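Local structure of beta-N-acetylhexosaminidase (Arthrobacter aurescens, 3RCN) at residues 467-472 and 512-517; 407-412 and 455-460; 475-480 and 492-497; 161-166 and 507-512. The protein probably hydrolyses terminal non-reducing N-acetyl-D-hexosamine residues from N-acetyl-beta-D-hexosaminides, as a member of glycosyl hydrolase family 20. One frame throughout, in Å; residues are numbered along the deposited sequence. Where two conformers were deposited one is given.

All four contacts belong to the catalytic barrel and the helical segments laid against it. Contact 2 is the one near the active site: the side chain of Tyr407 comes within about 7 Å of that of Glu316, the predicted proton donor. Contact 1 lies about 12 Å from contact 2, centre to centre, and touches it where Gln412 NE2 probably bonds Phe469 O. Contact 1 shares Glu512 with contact 4, and the Phe472 ring packs on Val163 and Val511 there. Contacts 3 and 4 both use helix 491-508, near its opposite ends, with centres about 15 Å apart. Contacts 1 and 4 both touch the second subunit; Glu316 lies away from contacts 1, 3 and 4.

Contact 1. Residues 467-472 and 512-517; sequences VQFAAF and EYRPLS
Glu512 meets Gln468 through its backbone: Glu512 N donates to Gln468 OE1 over 3.0 Å in an almost straight bond. The glutamine chain runs extended beyond CG (chi2 -179°), which carries its amide out from the helix to the passing segment. The donor stands above the amide plane, while NE2 bonds weakly to Gly510 O, so OE1 and NE2 both bind the backbone at 510-512. An alanine in place of Gln468 would probably leave Glu512 N without its acceptor and Gly510 O without its weak donor. The Glu512 carboxylate turns elsewhere, to a salt bridge with Arg465.

At Tyr513 the contact is apolar, its CB lying 3.7 Å from Phe472 CB. The phenol extends toward helix 491-508, where OH bonds Glu507 OE2.

Arg514 follows with a second backbone bond, Arg514 N to Phe472 O at 3.1 Å. Phe472 is the first residue past the helix to leave helical angles, and its carbonyl takes a partner outside the helix. The arginine's aliphatic part covers the Phe469 ring: CB sits over one face, 4.1 Å from the centroid, in a CH-pi contact, and CG comes 3.4 Å from both CE2 and CZ. A long chain suits this place, since its methylenes pack on the aromatic ring while the guanidinium reaches Glu418.

The arrangement is an irregular segment fastened across the end of a helix, here helix 464-471, which follows strand 449-456 of the family 20 (beta/alpha)8 barrel.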
loop_
_atom_site.group_PDB
_atom_site.type_symbol
_atom_site.label_atom_id
_atom_site.label_comp_id
_atom_site.label_asym_id
_atom_site.label_seq_id
_atom_site.Cartn_x
_atom_site.Cartn_y
_atom_site.Cartn_z
ATOM N N VAL A 467 1.359 12.230 -1.182
ATOM C CA VAL A 467 0.733 12.488 0.101
ATOM C C VAL A 467 1.723 12.329 1.260
ATOM O O VAL A 467 1.706 13.105 2.225
ATOM C CB VAL A 467 -0.499 11.588 0.318
ATOM C CG1 VAL A 467 -0.885 11.570 1.792
ATOM C CG2 VAL A 467 -1.671 12.053 -0.567
ATOM N N GLN A 468 2.600 11.333 1.162
ATOM C CA GLN A 468 3.604 11.094 2.205
ATOM C C GLN A 468 4.621 12.232 2.268
ATOM O O GLN A 468 5.090 12.629 3.340
ATOM C CB GLN A 468 4.318 9.762 1.966
ATOM C CG GLN A 468 3.411 8.563 2.123
ATOM C CD GLN A 468 4.143 7.265 1.909
ATOM O OE1 GLN A 468 5.140 7.214 1.184
ATOM N NE2 GLN A 468 3.666 6.204 2.552
ATOM N N PHE A 469 4.956 12.742 1.094
ATOM C CA PHE A 469 5.896 13.824 0.979
ATOM C C PHE A 469 5.281 15.047 1.680
ATOM O O PHE A 469 5.949 15.750 2.447
ATOM C CB PHE A 469 6.174 14.085 -0.503
ATOM C CG PHE A 469 7.057 15.269 -0.754
ATOM C CD1 PHE A 469 6.516 16.544 -0.866
ATOM C CD2 PHE A 469 8.426 15.115 -0.879
ATOM C CE1 PHE A 469 7.329 17.639 -1.093
ATOM C CE2 PHE A 469 9.237 16.205 -1.107
ATOM C CZ PHE A 469 8.687 17.469 -1.209
ATOM N N ALA A 470 3.999 15.283 1.422
ATOM C CA ALA A 470 3.303 16.431 1.993
ATOM C C ALA A 470 3.185 16.290 3.499
ATOM O O ALA A 470 3.461 17.225 4.237
ATOM C CB ALA A 470 1.919 16.594 1.361
ATOM N N ALA A 471 2.795 15.108 3.955
ATOM C CA ALA A 471 2.485 14.929 5.365
ATOM C C ALA A 471 3.720 14.872 6.245
ATOM O O ALA A 471 3.679 15.274 7.408
ATOM C CB ALA A 471 1.623 13.684 5.572
ATOM N N PHE A 472 4.819 14.355 5.715
ATOM C CA PHE A 472 5.994 14.151 6.563
ATOM C C PHE A 472 7.212 14.871 6.043
ATOM O O PHE A 472 7.360 15.035 4.830
ATOM C CB PHE A 472 6.279 12.664 6.726
ATOM C CG PHE A 472 5.227 11.948 7.496
ATOM C CD1 PHE A 472 5.231 11.980 8.883
ATOM C CD2 PHE A 472 4.210 11.269 6.839
ATOM C CE1 PHE A 472 4.252 11.336 9.612
ATOM C CE2 PHE A 472 3.229 10.613 7.560
ATOM C CZ PHE A 472 3.246 10.647 8.953
ATOM N N GLU A 512 7.817 7.784 2.462
ATOM C CA GLU A 512 8.803 8.614 1.795
ATOM C C GLU A 512 8.487 10.068 2.108
ATOM O O GLU A 512 7.593 10.649 1.514
ATOM C CB GLU A 512 8.736 8.433 0.267
ATOM C CG GLU A 512 8.599 6.985 -0.233
ATOM C CD GLU A 512 8.702 6.851 -1.767
ATOM O OE1 GLU A 512 7.835 6.171 -2.362
ATOM O OE2 GLU A 512 9.653 7.408 -2.371
ATOM N N TYR A 513 9.307 10.677 2.959
ATOM C CA TYR A 513 9.072 12.026 3.443
ATOM C C TYR A 513 9.893 13.044 2.665
ATOM O O TYR A 513 10.674 12.667 1.804
ATOM C CB TYR A 513 9.445 12.081 4.921
ATOM C CG TYR A 513 10.830 11.555 5.195
ATOM C CD1 TYR A 513 11.032 10.217 5.542
ATOM C CD2 TYR A 513 11.937 12.389 5.100
ATOM C CE1 TYR A 513 12.297 9.726 5.787
ATOM C CE2 TYR A 513 13.207 11.916 5.345
ATOM C CZ TYR A 513 13.385 10.583 5.688
ATOM O OH TYR A 513 14.659 10.125 5.935
ATOM N N ARG A 514 9.727 14.333 2.968
ATOM C CA ARG A 514 10.620 15.340 2.402
ATOM C C ARG A 514 11.899 15.313 3.207
ATOM O O ARG A 514 11.864 15.529 4.412
ATOM C CB ARG A 514 10.038 16.756 2.451
ATOM C CG ARG A 514 10.759 17.727 1.493
ATOM C CD ARG A 514 10.366 19.191 1.673
ATOM N NE ARG A 514 11.196 19.824 2.695
ATOM C CZ ARG A 514 12.055 20.819 2.476
ATOM N NH1 ARG A 514 12.203 21.341 1.266
ATOM N NH2 ARG A 514 12.755 21.311 3.490
ATOM N N PRO A 515 13.037 15.032 2.549
ATOM C CA PRO A 515 14.299 15.087 3.288
ATOM C C PRO A 515 14.526 16.503 3.791
ATOM O O PRO A 515 14.090 17.460 3.150
ATOM C CB PRO A 515 15.338 14.717 2.231
ATOM C CG PRO A 515 14.584 13.914 1.224
ATOM C CD PRO A 515 13.233 14.587 1.159
ATOM N N LEU A 516 15.194 16.631 4.931
ATOM C CA LEU A 516 15.391 17.930 5.549
ATOM C C LEU A 516 16.100 18.946 4.643
ATOM O O LEU A 516 15.830 20.157 4.699
ATOM C CB LEU A 516 16.115 17.761 6.879
ATOM C CG LEU A 516 15.184 17.378 8.038
ATOM C CD1 LEU A 516 14.341 16.150 7.717
ATOM C CD2 LEU A 516 15.990 17.149 9.297
ATOM N N SER A 517 16.981 18.445 3.786
ATOM C CA SER A 517 17.759 19.301 2.893
ATOM C C SER A 517 16.996 19.617 1.609
ATOM O O SER A 517 17.513 20.264 0.710
ATOM C CB SER A 517 19.144 18.709 2.607
ATOM O OG SER A 517 19.062 17.381 2.119
#

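Contact 2. Residues 407-412 and 455-460; sequences YLDHRQ and NIWSEH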
loop_
_atom_site.group_PDB
_atom_site.type_symbol
_atom_site.label_atom_id
_atom_site.label_comp_id
_atom_site.label_asym_id
_atom_site.label_seq_id
_atom_site.Cartn_x
_atom_site.Cartn_y
_atom_site.Cartn_z
ATOM N N TYR A 407 -2.078 23.532 7.493
ATOM C CA TYR A 407 -2.427 22.954 6.185
ATOM C C TYR A 407 -1.196 22.371 5.488
ATOM O O TYR A 407 -0.268 23.097 5.113
ATOM C CB TYR A 407 -3.135 23.975 5.278
ATOM C CG TYR A 407 -4.612 24.160 5.594
ATOM C CD1 TYR A 407 -5.132 23.790 6.827
ATOM C CD2 TYR A 407 -5.491 24.674 4.648
ATOM C CE1 TYR A 407 -6.471 23.941 7.114
ATOM C CE2 TYR A 407 -6.846 24.831 4.931
ATOM C CZ TYR A 407 -7.324 24.463 6.168
ATOM O OH TYR A 407 -8.661 24.611 6.473
ATOM N N LEU A 408 -1.202 21.052 5.311
ATOM C CA LEU A 408 -0.008 20.334 4.881
ATOM C C LEU A 408 0.134 20.206 3.366
ATOM O O LEU A 408 1.149 19.727 2.873
ATOM C CB LEU A 408 0.053 18.952 5.540
ATOM C CG LEU A 408 0.078 18.937 7.069
ATOM C CD1 LEU A 408 0.107 17.504 7.615
ATOM C CD2 LEU A 408 1.264 19.740 7.579
ATOM N N ASP A 409 -0.883 20.618 2.625
ATOM C CA ASP A 409 -0.747 20.742 1.182
ATOM C C ASP A 409 0.129 21.959 0.845
ATOM O O ASP A 409 0.580 22.111 -0.287
ATOM C CB ASP A 409 -2.118 20.812 0.485
ATOM C CG ASP A 409 -3.024 21.922 1.044
ATOM O OD1 ASP A 409 -3.636 22.649 0.227
ATOM O OD2 ASP A 409 -3.150 22.059 2.289
ATOM N N HIS A 410 0.407 22.800 1.837
ATOM C CA HIS A 410 1.196 24.006 1.592
ATOM C C HIS A 410 2.683 23.714 1.559
ATOM O O HIS A 410 3.180 22.910 2.346
ATOM C CB HIS A 410 0.932 25.096 2.639
ATOM C CG HIS A 410 -0.436 25.688 2.568
ATOM N ND1 HIS A 410 -0.779 26.842 3.237
ATOM C CD2 HIS A 410 -1.555 25.277 1.923
ATOM C CE1 HIS A 410 -2.049 27.117 3.009
ATOM N NE2 HIS A 410 -2.542 26.182 2.213
ATOM N N ARG A 411 3.379 24.427 0.675
ATOM C CA ARG A 411 4.806 24.268 0.439
ATOM C C ARG A 411 5.653 24.353 1.706
ATOM O O ARG A 411 5.388 25.168 2.582
ATOM C CB ARG A 411 5.269 25.324 -0.553
ATOM C CG ARG A 411 5.213 26.736 -0.025
ATOM C CD ARG A 411 4.755 27.651 -1.134
ATOM N NE ARG A 411 4.512 29.016 -0.680
ATOM C CZ ARG A 411 5.271 30.054 -1.005
ATOM N NH1 ARG A 411 6.329 29.885 -1.786
ATOM N NH2 ARG A 411 4.966 31.259 -0.557
ATOM N N GLN A 412 6.677 23.501 1.785
ATOM C CA GLN A 412 7.488 23.344 2.991
ATOM C C GLN A 412 8.704 24.251 3.012
ATOM O O GLN A 412 9.449 24.283 3.987
ATOM C CB GLN A 412 7.916 21.884 3.138
ATOM C CG GLN A 412 6.721 20.965 3.064
ATOM C CD GLN A 412 7.026 19.524 3.381
ATOM O OE1 GLN A 412 7.734 19.219 4.342
ATOM N NE2 GLN A 412 6.471 18.619 2.580
ATOM N N ASN A 455 -4.607 19.352 8.213
ATOM C CA ASN A 455 -5.360 19.015 7.006
ATOM C C ASN A 455 -4.459 18.823 5.790
ATOM O O ASN A 455 -3.592 19.651 5.515
ATOM C CB ASN A 455 -6.416 20.087 6.698
ATOM C CG ASN A 455 -7.454 20.219 7.802
ATOM O OD1 ASN A 455 -7.636 19.307 8.598
ATOM N ND2 ASN A 455 -8.143 21.354 7.845
ATOM N N ILE A 456 -4.665 17.722 5.075
ATOM C CA ILE A 456 -3.946 17.474 3.836
ATOM C C ILE A 456 -4.920 17.478 2.651
ATOM O O ILE A 456 -5.623 16.490 2.405
ATOM C CB ILE A 456 -3.275 16.086 3.938
ATOM C CG1 ILE A 456 -2.566 15.956 5.295
ATOM C CG2 ILE A 456 -2.327 15.833 2.773
ATOM C CD1 ILE A 456 -2.150 14.540 5.633
ATOM N N TRP A 457 -4.896 18.549 1.861
ATOM C CA TRP A 457 -5.787 18.642 0.710
ATOM C C TRP A 457 -5.060 18.069 -0.490
ATOM O O TRP A 457 -3.883 18.336 -0.685
ATOM C CB TRP A 457 -6.215 20.081 0.465
ATOM C CG TRP A 457 -6.949 20.642 1.642
ATOM C CD1 TRP A 457 -6.442 21.457 2.609
ATOM C CD2 TRP A 457 -8.310 20.388 2.002
ATOM N NE1 TRP A 457 -7.400 21.732 3.539
ATOM C CE2 TRP A 457 -8.563 21.092 3.190
ATOM C CE3 TRP A 457 -9.346 19.646 1.423
ATOM C CZ2 TRP A 457 -9.810 21.084 3.817
ATOM C CZ3 TRP A 457 -10.581 19.629 2.042
ATOM C CH2 TRP A 457 -10.803 20.346 3.230
ATOM N N SER A 458 -5.760 17.237 -1.247
ATOM C CA SER A 458 -5.143 16.363 -2.247
ATOM C C SER A 458 -5.124 16.834 -3.702
ATOM O O SER A 458 -4.788 16.047 -4.585
ATOM C CB SER A 458 -5.621 14.912 -2.119
ATOM O OG SER A 458 -6.961 14.763 -2.549
ATOM N N GLU A 459 -5.526 18.077 -3.964
ATOM C CA GLU A 459 -5.570 18.579 -5.338
ATOM C C GLU A 459 -4.302 18.218 -6.096
ATOM O O GLU A 459 -4.352 17.709 -7.218
ATOM C CB GLU A 459 -5.680 20.117 -5.372
ATOM C CG GLU A 459 -7.022 20.697 -4.999
ATOM C CD GLU A 459 -7.119 21.070 -3.523
ATOM O OE1 GLU A 459 -6.346 20.521 -2.705
ATOM O OE2 GLU A 459 -7.969 21.920 -3.184
ATOM N N HIS A 460 -3.163 18.520 -5.486
ATOM C CA HIS A 460 -1.878 18.296 -6.127
ATOM C C HIS A 460 -1.144 17.012 -5.733
ATOM O O HIS A 460 -0.081 16.719 -6.281
ATOM C CB HIS A 460 -1.004 19.523 -5.909
ATOM C CG HIS A 460 -1.720 20.795 -6.219
ATOM N ND1 HIS A 460 -2.361 21.004 -7.421
ATOM C CD2 HIS A 460 -1.931 21.906 -5.479
ATOM C CE1 HIS A 460 -2.914 22.203 -7.418
ATOM N NE2 HIS A 460 -2.674 22.767 -6.249
HETATM O O HOH W 1 -4.019 21.881 -2.457
#
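Tyr407 offers a ring face to the edge of Trp457 in a T-shaped pair, the planes 60° apart. Trp457 NE1 does the touching: it stands 3.4 Å above the plane of the Tyr407 ring, displaced toward the rim near CE2. The Asn455 side chain runs beside the tyrosine in the same direction, ND2 lying 3.2 Å from Tyr407 CE1, while its OD1 bonds Gln453. An alanine in place of Tyr407 would probably leave the Trp457 edge without its aromatic face and the indole freer to turn.

Asn455 and Trp457 stand at the carboxyl end of strand 449-456 in the (beta/alpha)8 barrel, the end that bears the active site in this fold, and Tyr407 in the loop after the neighbouring strand 397-400. Leu408 N bonds Asn455 O at 2.8 Å, nearly straight, and the backbone of Asn455 also bonds that of Leu406.

Asp409 has CG between the backbone N and the carbonyl carbon (chi1 54°), which lays the carboxylate alongside Trp457, with OD2 at the indole edge 3.4 Å from CD1. One water donates to both Asp409 OD1 and Glu459 OE1, bridging the two carboxylates. Apolar Leu408 CD1 meets Ile456 CG1 at 3.9 Å.

Contact 3. Residues 475-480 and 492-497; sequences LSAISE and DEFLTR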
loop_
_atom_site.group_PDB
_atom_site.type_symbol
_atom_site.label_atom_id
_atom_site.label_comp_id
_atom_site.label_asym_id
_atom_site.label_seq_id
_atom_site.Cartn_x
_atom_site.Cartn_y
_atom_site.Cartn_z
ATOM N N LEU A 475 4.093 16.279 9.973
ATOM C CA LEU A 475 3.123 15.584 10.809
ATOM C C LEU A 475 3.765 14.927 12.050
ATOM O O LEU A 475 3.088 14.661 13.046
ATOM C CB LEU A 475 2.383 14.543 9.970
ATOM C CG LEU A 475 1.117 13.966 10.585
ATOM C CD1 LEU A 475 0.252 15.090 11.142
ATOM C CD2 LEU A 475 0.337 13.150 9.555
ATOM N N SER A 476 5.067 14.659 11.994
ATOM C CA SER A 476 5.759 14.110 13.154
ATOM C C SER A 476 5.913 15.181 14.230
ATOM O O SER A 476 5.693 14.922 15.417
ATOM C CB SER A 476 7.133 13.557 12.773
ATOM O OG SER A 476 7.021 12.480 11.864
ATOM N N ALA A 477 6.303 16.379 13.806
ATOM C CA ALA A 477 6.429 17.514 14.715
ATOM C C ALA A 477 5.058 17.919 15.293
ATOM O O ALA A 477 4.915 18.197 16.491
ATOM C CB ALA A 477 7.074 18.674 13.991
ATOM N N ILE A 478 4.052 17.933 14.425
ATOM C CA ILE A 478 2.674 18.174 14.825
ATOM C C ILE A 478 2.181 17.148 15.849
ATOM O O ILE A 478 1.526 17.511 16.820
ATOM C CB ILE A 478 1.749 18.236 13.587
ATOM C CG1 ILE A 478 1.896 19.592 12.899
ATOM C CG2 ILE A 478 0.310 18.036 13.971
ATOM C CD1 ILE A 478 1.679 19.562 11.405
ATOM N N SER A 479 2.494 15.873 15.653
ATOM C CA SER A 479 2.039 14.856 16.602
ATOM C C SER A 479 2.573 15.153 17.999
ATOM O O SER A 479 1.915 14.841 18.995
ATOM C CB SER A 479 2.435 13.437 16.166
ATOM O OG SER A 479 3.818 13.170 16.386
ATOM N N GLU A 480 3.762 15.755 18.070
ATOM C CA GLU A 480 4.357 16.121 19.354
ATOM C C GLU A 480 3.637 17.324 19.968
ATOM O O GLU A 480 3.332 17.351 21.163
ATOM C CB GLU A 480 5.855 16.405 19.214
ATOM C CG GLU A 480 6.510 16.755 20.539
ATOM C CD GLU A 480 7.964 16.305 20.651
ATOM O OE1 GLU A 480 8.227 15.097 20.482
ATOM O OE2 GLU A 480 8.837 17.157 20.924
ATOM N N ASP A 492 15.576 22.866 18.211
ATOM C CA ASP A 492 16.907 22.315 17.955
ATOM C C ASP A 492 17.055 20.952 18.606
ATOM O O ASP A 492 17.678 20.049 18.049
ATOM C CB ASP A 492 18.003 23.255 18.458
ATOM C CG ASP A 492 18.073 24.544 17.667
ATOM O OD1 ASP A 492 17.800 24.517 16.446
ATOM O OD2 ASP A 492 18.393 25.590 18.273
ATOM N N GLU A 493 16.474 20.812 19.789
ATOM C CA GLU A 493 16.500 19.548 20.504
ATOM C C GLU A 493 15.683 18.509 19.744
ATOM O O GLU A 493 16.135 17.381 19.540
ATOM C CB GLU A 493 15.957 19.739 21.921
ATOM C CG GLU A 493 16.164 18.553 22.838
ATOM C CD GLU A 493 15.122 17.461 22.644
ATOM O OE1 GLU A 493 13.909 17.793 22.605
ATOM O OE2 GLU A 493 15.525 16.277 22.534
ATOM N N PHE A 494 14.481 18.908 19.328
ATOM C CA PHE A 494 13.591 18.064 18.534
ATOM C C PHE A 494 14.281 17.496 17.294
ATOM O O PHE A 494 14.103 16.324 16.969
ATOM C CB PHE A 494 12.350 18.860 18.116
ATOM C CG PHE A 494 11.402 18.095 17.226
ATOM C CD1 PHE A 494 10.533 17.156 17.759
ATOM C CD2 PHE A 494 11.374 18.326 15.859
ATOM C CE1 PHE A 494 9.661 16.447 16.942
ATOM C CE2 PHE A 494 10.503 17.622 15.029
ATOM C CZ PHE A 494 9.645 16.683 15.572
ATOM N N LEU A 495 15.059 18.330 16.605
ATOM C CA LEU A 495 15.744 17.926 15.375
ATOM C C LEU A 495 16.647 16.730 15.581
ATOM O O LEU A 495 16.664 15.800 14.774
ATOM C CB LEU A 495 16.589 19.069 14.830
ATOM C CG LEU A 495 15.902 19.983 13.831
ATOM C CD1 LEU A 495 16.950 20.843 13.149
ATOM C CD2 LEU A 495 15.142 19.144 12.821
ATOM N N THR A 496 17.414 16.779 16.663
ATOM C CA THR A 496 18.353 15.721 16.990
ATOM C C THR A 496 17.624 14.401 17.219
ATOM O O THR A 496 18.126 13.343 16.868
ATOM C CB THR A 496 19.226 16.092 18.217
ATOM O OG1 THR A 496 18.467 15.946 19.424
ATOM C CG2 THR A 496 19.718 17.534 18.102
ATOM N N ARG A 497 16.434 14.450 17.800
ATOM C CA ARG A 497 15.647 13.229 17.903
ATOM C C ARG A 497 15.094 12.791 16.535
ATOM O O ARG A 497 15.068 11.595 16.216
ATOM C CB ARG A 497 14.540 13.382 18.940
ATOM C CG ARG A 497 15.088 13.455 20.347
ATOM C CD ARG A 497 13.979 13.544 21.376
ATOM N NE ARG A 497 13.329 14.848 21.361
ATOM C CZ ARG A 497 12.013 15.026 21.313
ATOM N NH1 ARG A 497 11.210 13.968 21.276
ATOM N NH2 ARG A 497 11.503 16.256 21.305
#
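Glu480 and Arg497 join helices 474-483 and 491-508 by a two-pronged salt bridge. Arg497 NH2 gives the shorter prong, 2.8 Å to Glu480 OE2, and NH1 the longer, 3.3 Å to OE1. The grip is end-on, each oxygen taking its hydrogen on the syn lone pair. Carboxylate and guanidinium lie only 11° from a common plane, which suits a paired, end-on grip.

Beside the charged pair, Phe494 pushes its ring tip against the small Ala477, with CZ 3.6 Å from CB. Its CG is anti to the backbone N (chi1 177°), directed at the other helix, and the Glu480 carboxylate passes near CD1. A bulky ring opposite an alanine suits short helical segments whose axes stay 11.8 Å apart at closest approach, steeply inclined at 121°.

Farther out, Glu493, one turn before Arg497, grips the guanidinium side-on: Arg497 NE bonds Glu493 OE2 at 2.9 Å, and NH2 bonds OE1. The guanidinium is thus held by two acids, nearly in plane with Glu480 and tilted against Glu493. Tyr432 OH bonds Glu480 OE2 and Ala13 N bonds Glu480 OE1, and the Tyr432 ring stacks on Phe494.

One guanidinium therefore serves two carboxylates in a buried salt-bridge network. Its positive charge is likely to ease the repulsion between Glu480 and Glu493, and the neutral donors around Glu480 would help to keep that residue ionised away from solvent.

Contact 4. Residues 161-166 and 507-512; sequences IEVMAM and EAMGVE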
loop_
_atom_site.group_PDB
_atom_site.type_symbol
_atom_site.label_atom_id
_atom_site.label_comp_id
_atom_site.label_asym_id
_atom_site.label_seq_id
_atom_site.Cartn_x
_atom_site.Cartn_y
_atom_site.Cartn_z
ATOM N N ILE A 161 -3.066 5.049 8.078
ATOM C CA ILE A 161 -3.670 4.946 9.408
ATOM C C ILE A 161 -2.697 4.324 10.412
ATOM O O ILE A 161 -2.624 4.745 11.565
ATOM C CB ILE A 161 -4.974 4.121 9.381
ATOM C CG1 ILE A 161 -6.106 4.949 8.776
ATOM C CG2 ILE A 161 -5.340 3.659 10.782
ATOM C CD1 ILE A 161 -7.337 4.139 8.395
ATOM N N GLU A 162 -1.936 3.335 9.956
ATOM C CA GLU A 162 -0.950 2.667 10.800
ATOM C C GLU A 162 0.148 3.639 11.239
ATOM O O GLU A 162 0.582 3.641 12.403
ATOM C CB GLU A 162 -0.347 1.482 10.043
ATOM C CG GLU A 162 0.595 0.632 10.873
ATOM C CD GLU A 162 -0.127 -0.368 11.772
ATOM O OE1 GLU A 162 -0.317 -1.517 11.311
ATOM O OE2 GLU A 162 -0.485 -0.016 12.931
ATOM N N VAL A 163 0.598 4.466 10.298
ATOM C CA VAL A 163 1.583 5.499 10.603
ATOM C C VAL A 163 1.016 6.554 11.560
ATOM O O VAL A 163 1.741 7.079 12.408
ATOM C CB VAL A 163 2.116 6.171 9.325
ATOM C CG1 VAL A 163 3.051 7.301 9.672
ATOM C CG2 VAL A 163 2.829 5.141 8.438
HETATM N N MSE A 164 -0.277 6.858 11.431
HETATM C CA MSE A 164 -0.936 7.786 12.362
HETATM C C MSE A 164 -0.919 7.276 13.801
HETATM O O MSE A 164 -0.617 8.020 14.730
HETATM C CB MSE A 164 -2.397 8.029 11.978
HETATM C CG MSE A 164 -2.635 8.931 10.792
HETATM SE SE MSE A 164 -4.568 9.099 10.490
HETATM C CE MSE A 164 -5.187 9.918 12.140
ATOM N N ALA A 165 -1.280 6.011 13.982
ATOM C CA ALA A 165 -1.380 5.451 15.319
ATOM C C ALA A 165 -0.001 5.427 15.982
ATOM O O ALA A 165 0.123 5.506 17.211
ATOM C CB ALA A 165 -1.985 4.052 15.262
HETATM N N MSE A 166 1.034 5.316 15.157
HETATM C CA MSE A 166 2.402 5.264 15.657
HETATM C C MSE A 166 2.807 6.616 16.232
HETATM O O MSE A 166 3.682 6.706 17.088
HETATM C CB MSE A 166 3.366 4.827 14.548
HETATM C CG MSE A 166 4.814 4.678 15.003
HETATM SE SE MSE A 166 5.883 6.296 14.740
HETATM C CE MSE A 166 6.623 5.866 12.935
ATOM N N GLU A 507 11.223 5.527 7.658
ATOM C CA GLU A 507 11.737 4.698 6.579
ATOM C C GLU A 507 11.264 3.267 6.761
ATOM O O GLU A 507 10.879 2.613 5.804
ATOM C CB GLU A 507 13.261 4.751 6.503
ATOM C CG GLU A 507 13.810 6.052 5.929
ATOM C CD GLU A 507 15.331 6.143 6.024
ATOM O OE1 GLU A 507 16.024 5.104 5.846
ATOM O OE2 GLU A 507 15.836 7.259 6.284
ATOM N N ALA A 508 11.278 2.791 7.997
ATOM C CA ALA A 508 10.899 1.417 8.273
ATOM C C ALA A 508 9.411 1.158 7.983
ATOM O O ALA A 508 9.019 0.032 7.676
ATOM C CB ALA A 508 11.258 1.046 9.720
HETATM N N MSE A 509 8.591 2.201 8.078
HETATM C CA MSE A 509 7.148 2.072 7.864
HETATM C C MSE A 509 6.741 2.353 6.419
HETATM O O MSE A 509 5.552 2.412 6.099
HETATM C CB MSE A 509 6.365 2.983 8.818
HETATM C CG MSE A 509 6.571 2.662 10.292
HETATM SE SE MSE A 509 5.229 3.468 11.467
HETATM C CE MSE A 509 3.789 2.181 11.171
ATOM N N GLY A 510 7.727 2.559 5.555
ATOM C CA GLY A 510 7.466 2.778 4.144
ATOM C C GLY A 510 7.073 4.199 3.782
ATOM O O GLY A 510 6.464 4.442 2.740
ATOM N N VAL A 511 7.429 5.159 4.621
ATOM C CA VAL A 511 6.990 6.524 4.384
ATOM C C VAL A 511 8.078 7.320 3.683
ATOM O O VAL A 511 9.139 7.525 4.256
ATOM C CB VAL A 511 6.647 7.227 5.731
ATOM C CG1 VAL A 511 6.243 8.663 5.493
ATOM C CG2 VAL A 511 5.552 6.473 6.462
ATOM N N GLU A 512 7.817 7.784 2.462
ATOM C CA GLU A 512 8.803 8.614 1.795
ATOM C C GLU A 512 8.487 10.068 2.108
ATOM O O GLU A 512 7.593 10.649 1.514
ATOM C CB GLU A 512 8.736 8.433 0.267
ATOM C CG GLU A 512 8.599 6.985 -0.233
ATOM C CD GLU A 512 8.702 6.851 -1.767
ATOM O OE1 GLU A 512 7.835 6.171 -2.362
ATOM O OE2 GLU A 512 9.653 7.408 -2.371
#
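Met166 N is shared by two carbonyls of its own helix, Glu162 O at 3.3 Å and, weakly, Val163 O, and the side chains of these same three residues meet the 507-512 segment. No hydrogen bond crosses between the segments; the contact is apolar.

Val163 and Val511 reach toward each other tip to tip, CG2 to CG2 at 3.6 Å, two compact branched residues filling a buried place. With CG2 of Val163 beside its backbone N, that methyl also faces Met509.

Met509, a selenomethionine like Met166, is the long flexible chain that reaches toward Glu162, Val163 and Met166 of helix 154-166. Since a second conformer exists, the details of its tip are doubtful. In the conformer described, CE comes 3.6 Å from CG of Glu162, the two chains crossing at about a right angle. The methylenes of Glu162 serve the apolar side, while its carboxylate makes a salt bridge with Arg236.

Gly510, at positive phi, ends helix 491-508 in a Schellman motif, with Gly510 N bonded to Glu507 O at 3.2 Å. That capped turn brings Met509 and Val511 against helix 154-166, the crossover helix between the parallel strands 140-146 and 171-178 of the (beta/alpha)8 barrel.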